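Local coordinates for protein (endonuclease) (Salmonella typhimurium, PDB 1BYR) that is a bacterial endonuclease of the PLD-like family, folded as a mixed beta sheet with helices packed against it, at residues S25-I30 with I99-T104; S29-A34 with G53-I58. All coordinates share one frame; numbering follows the deposited sequence.

Contact 1: S25-I30 with I99-T104; sequences SAKTSI and IVDNVT
The CG of D101 stands anti to its own carbonyl carbon, chi1 -66° putting it beside the backbone N, and chi2 -15° turns the carboxylate oxygens to meet three consecutive backbone N-H groups, those of K27, T28 and S29. OD2 receives K27 N at 3.0 Å on its syn lone pair, in a nearly straight bond (169°). OD1 has two strong donors: T28 N, 2.8 Å away, comes from above the carboxylate plane, whereas S29 N, also at 2.8 Å, arrives nearly along the C-O axis. Aspartate suits this place because its short side chain carries two acceptor oxygens that can take successive N-H groups at the start of the strand, and so many donors probably stabilise its negative charge. The return bond, D101 N to S29 O at 2.8 Å, continues the strand pairing beyond the non-hydrogen-bonded antiparallel pair I30 and V100.

D101 and N102 both adopt left-handed backbone angles, which asparagine and aspartate tolerate better than most residues. As the chain turns back, V103 and T104 both face V100 in a classic beta bulge. One water donates to I99 O, accepts from N102 N and lies 3.0 Å from S29 OG, tying the turn to the strand start. Another donates to D101 OD2 and to S25 OG, a hydroxyl also bonded to A22 O in the preceding helical turn. CG1 of V100 presses on CB of A26 at a tight 3.5 Å; a small side chain suits so close an approach.

The contact thus binds the link between helix 14-25 and strand 29-34 to the turn leaving strand 97-100. I99 packs on F137 and W141 of helix 131-146, S25 touches W128 of strand 122-128, and A26 O is held by R52.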
# COMPACT_ATOMS: atom_id res chain seq x y z
N SER A 25 16.03 -6.35 10.30
CA SER A 25 16.73 -5.22 10.93
C SER A 25 16.27 -4.89 12.34
O SER A 25 16.97 -4.19 13.07
CB SER A 25 16.57 -3.97 10.07
OG SER A 25 15.41 -3.24 10.46
N ALA A 26 15.10 -5.37 12.72
CA ALA A 26 14.55 -5.07 14.04
C ALA A 26 15.43 -5.55 15.19
O ALA A 26 15.78 -6.73 15.28
CB ALA A 26 13.16 -5.67 14.18
N LYS A 27 15.78 -4.61 16.06
CA LYS A 27 16.61 -4.92 17.23
C LYS A 27 15.78 -4.88 18.51
O LYS A 27 16.15 -5.49 19.50
CB LYS A 27 17.76 -3.92 17.35
CG LYS A 27 18.57 -3.71 16.07
CD LYS A 27 19.39 -4.94 15.72
CE LYS A 27 20.50 -4.60 14.71
NZ LYS A 27 20.01 -3.94 13.46
N THR A 28 14.66 -4.16 18.48
CA THR A 28 13.83 -4.05 19.66
C THR A 28 12.34 -4.32 19.47
O THR A 28 11.73 -5.02 20.28
CB THR A 28 13.98 -2.67 20.31
OG1 THR A 28 13.54 -1.67 19.38
CG2 THR A 28 15.44 -2.40 20.66
N SER A 29 11.73 -3.79 18.41
CA SER A 29 10.30 -4.03 18.22
C SER A 29 9.78 -4.09 16.80
O SER A 29 10.38 -3.58 15.86
CB SER A 29 9.47 -2.98 18.99
OG SER A 29 9.76 -1.67 18.52
N ILE A 30 8.63 -4.74 16.67
CA ILE A 30 7.94 -4.89 15.41
C ILE A 30 6.45 -4.85 15.73
O ILE A 30 5.97 -5.61 16.56
CB ILE A 30 8.26 -6.25 14.75
CG1 ILE A 30 9.68 -6.25 14.21
CG2 ILE A 30 7.28 -6.52 13.61
CD1 ILE A 30 9.98 -7.44 13.32
N ILE A 99 5.97 -1.73 11.39
CA ILE A 99 6.63 -0.65 12.10
C ILE A 99 7.78 -1.28 12.89
O ILE A 99 7.56 -2.11 13.77
CB ILE A 99 5.66 0.05 13.09
CG1 ILE A 99 4.40 0.52 12.36
CG2 ILE A 99 6.35 1.24 13.74
CD1 ILE A 99 3.21 0.69 13.28
N VAL A 100 9.01 -0.88 12.56
CA VAL A 100 10.20 -1.44 13.20
C VAL A 100 10.96 -0.50 14.15
O VAL A 100 11.28 0.65 13.80
CB VAL A 100 11.17 -1.95 12.10
CG1 VAL A 100 12.41 -2.60 12.72
CG2 VAL A 100 10.44 -2.93 11.21
N ASP A 101 11.21 -0.98 15.36
CA ASP A 101 11.96 -0.23 16.36
C ASP A 101 11.44 1.19 16.62
O ASP A 101 12.21 2.10 16.90
CB ASP A 101 13.44 -0.20 15.95
CG ASP A 101 14.08 -1.59 16.00
OD1 ASP A 101 13.48 -2.49 16.62
OD2 ASP A 101 15.17 -1.79 15.43
N ASN A 102 10.12 1.36 16.54
CA ASN A 102 9.49 2.64 16.81
C ASN A 102 9.98 3.84 15.98
O ASN A 102 9.68 4.98 16.30
CB ASN A 102 9.63 2.97 18.29
CG ASN A 102 8.70 4.09 18.73
OD1 ASN A 102 7.51 3.87 18.98
ND2 ASN A 102 9.24 5.30 18.83
N VAL A 103 10.73 3.59 14.91
CA VAL A 103 11.22 4.68 14.08
C VAL A 103 11.20 4.39 12.59
O VAL A 103 11.45 5.28 11.79
CB VAL A 103 12.66 5.09 14.45
CG1 VAL A 103 12.80 5.27 15.95
CG2 VAL A 103 13.62 4.05 13.93
N THR A 104 10.93 3.14 12.22
CA THR A 104 10.91 2.77 10.81
C THR A 104 9.57 2.20 10.39
O THR A 104 8.92 1.49 11.16
CB THR A 104 12.04 1.77 10.51
OG1 THR A 104 13.29 2.48 10.46
CG2 THR A 104 11.82 1.06 9.18
O HOH W 1 15.51 -1.25 12.22
O HOH W 2 8.02 -0.78 16.28

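Contact 2: S29-A34 with G53-I58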
# COMPACT_ATOMS: atom_id res chain seq x y z
N SER A 29 11.73 -3.79 18.41
CA SER A 29 10.30 -4.03 18.22
C SER A 29 9.78 -4.09 16.80
O SER A 29 10.38 -3.58 15.86
CB SER A 29 9.47 -2.98 18.99
OG SER A 29 9.76 -1.67 18.52
N ILE A 30 8.63 -4.74 16.67
CA ILE A 30 7.94 -4.89 15.41
C ILE A 30 6.45 -4.85 15.73
O ILE A 30 5.97 -5.61 16.56
CB ILE A 30 8.26 -6.25 14.75
CG1 ILE A 30 9.68 -6.25 14.21
CG2 ILE A 30 7.28 -6.52 13.61
CD1 ILE A 30 9.98 -7.44 13.32
N ARG A 31 5.74 -3.94 15.08
CA ARG A 31 4.29 -3.81 15.26
C ARG A 31 3.77 -3.96 13.84
O ARG A 31 3.98 -3.07 13.03
CB ARG A 31 3.93 -2.43 15.82
CG ARG A 31 4.27 -2.25 17.30
CD ARG A 31 3.62 -3.32 18.16
NE ARG A 31 3.96 -3.17 19.58
CZ ARG A 31 4.84 -3.93 20.22
NH1 ARG A 31 5.50 -4.90 19.58
NH2 ARG A 31 5.06 -3.72 21.51
N MET A 32 3.14 -5.09 13.55
CA MET A 32 2.65 -5.37 12.20
C MET A 32 1.13 -5.41 12.02
O MET A 32 0.39 -5.85 12.90
CB MET A 32 3.24 -6.71 11.74
CG MET A 32 2.90 -7.13 10.33
SD MET A 32 3.70 -8.71 10.02
CE MET A 32 3.69 -8.86 8.32
N MET A 33 0.68 -4.94 10.85
CA MET A 33 -0.73 -4.91 10.47
C MET A 33 -0.77 -5.64 9.14
O MET A 33 0.05 -5.37 8.26
CB MET A 33 -1.24 -3.47 10.23
CG MET A 33 -1.10 -2.49 11.40
SD MET A 33 -1.81 -0.85 11.04
CE MET A 33 -3.53 -1.09 11.44
N ALA A 34 -1.71 -6.56 8.97
CA ALA A 34 -1.79 -7.28 7.72
C ALA A 34 -3.22 -7.62 7.33
O ALA A 34 -4.09 -7.74 8.18
CB ALA A 34 -0.98 -8.55 7.80
N GLY A 53 14.96 -11.84 20.36
CA GLY A 53 14.57 -11.04 21.51
C GLY A 53 13.67 -9.87 21.15
O GLY A 53 13.21 -9.13 22.03
N VAL A 54 13.38 -9.69 19.86
CA VAL A 54 12.53 -8.58 19.43
C VAL A 54 11.09 -8.70 19.91
O VAL A 54 10.50 -9.78 19.86
CB VAL A 54 12.54 -8.45 17.89
CG1 VAL A 54 11.52 -7.39 17.46
CG2 VAL A 54 13.94 -8.09 17.40
N ASP A 55 10.54 -7.58 20.37
CA ASP A 55 9.16 -7.53 20.86
C ASP A 55 8.24 -7.41 19.64
O ASP A 55 8.04 -6.32 19.10
CB ASP A 55 9.00 -6.32 21.80
CG ASP A 55 7.56 -6.07 22.22
OD1 ASP A 55 6.68 -6.90 21.92
OD2 ASP A 55 7.31 -5.03 22.86
N VAL A 56 7.70 -8.55 19.21
CA VAL A 56 6.81 -8.61 18.05
C VAL A 56 5.32 -8.79 18.40
O VAL A 56 4.94 -9.70 19.14
CB VAL A 56 7.23 -9.79 17.10
CG1 VAL A 56 6.41 -9.74 15.81
CG2 VAL A 56 8.74 -9.71 16.79
N LYS A 57 4.48 -7.90 17.86
CA LYS A 57 3.03 -7.99 18.07
C LYS A 57 2.35 -7.76 16.71
O LYS A 57 2.73 -6.86 15.94
CB LYS A 57 2.56 -6.97 19.11
CG LYS A 57 3.01 -7.31 20.53
CD LYS A 57 2.30 -6.47 21.56
CE LYS A 57 2.96 -6.58 22.93
NZ LYS A 57 2.30 -5.68 23.95
N ILE A 58 1.34 -8.57 16.41
CA ILE A 58 0.66 -8.49 15.12
C ILE A 58 -0.87 -8.49 15.17
O ILE A 58 -1.49 -9.23 15.93
CB ILE A 58 1.10 -9.70 14.26
CG1 ILE A 58 2.62 -9.84 14.34
CG2 ILE A 58 0.63 -9.55 12.82
CD1 ILE A 58 3.17 -11.09 13.67
O HOH W 3 3.04 -2.77 24.02
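R31, which loses the most surface to the other strand in this contact, lays one face of its guanidinium against the aliphatic chain of K57 and turns its edge to D55. Its CG is anti to the carbonyl carbon, and the bend at chi2 (-56°) carries CD across toward K57, 3.9 Å from its CB. NH2 donates to D55 OD2 at 2.9 Å in a salt bridge, from above the carboxylate plane. NH1 adds a weak bond to D55 OD1 and a firmer one to I30 O at 3.1 Å, an oxygen that also accepts K57 N. K57 runs side by side with R31, placing CD 3.8 Å above the centre of the guanidinium.

M32 and I58 are paired on the other face of the sheet. M32 CB meets I58 CG2 at 4.0 Å, the two side chains pointing the same way; I30 and V56 repeat this pattern two residues earlier. Beta-branched I30, V56 and I58 suit extended strands, and the long unbranched side chain of M32 packs on I42 and L46 of helix 40-51, the crossover of this beta-alpha-beta unit. M32 N to K57 O, at 3.0 Å, is one of the regular bonds of this parallel pairing.

A water accepts from K57 NZ and, weakly, from R31 NH2. D55 probably offsets part of the positive charge of R31 and K57, and W141 adds a cation-pi contact to R31, while I30, V56, M32 and I58 give the other face an apolar character.

Both contacts use strand 29-34, sharing S29 and I30, and pair it with its two neighbours in the sheet: antiparallel with 97-100 in contact 1, parallel with 55-61 in contact 2. The centre of contact 1 lies about 11 Å from the centre of the chain, that of contact 2 about 7 Å; contact 1 includes exposed K27 and T28, while contact 2 has no exposed residue among those that touch. Accordingly, one depends on a carboxylate gripping backbone N-H groups at a strand end, the other on regular strand bonds with a salt bridge on one face and aliphatic packing on the other. They meet directly where T28 O probably accepts from D55 N and I99 O from R31 N.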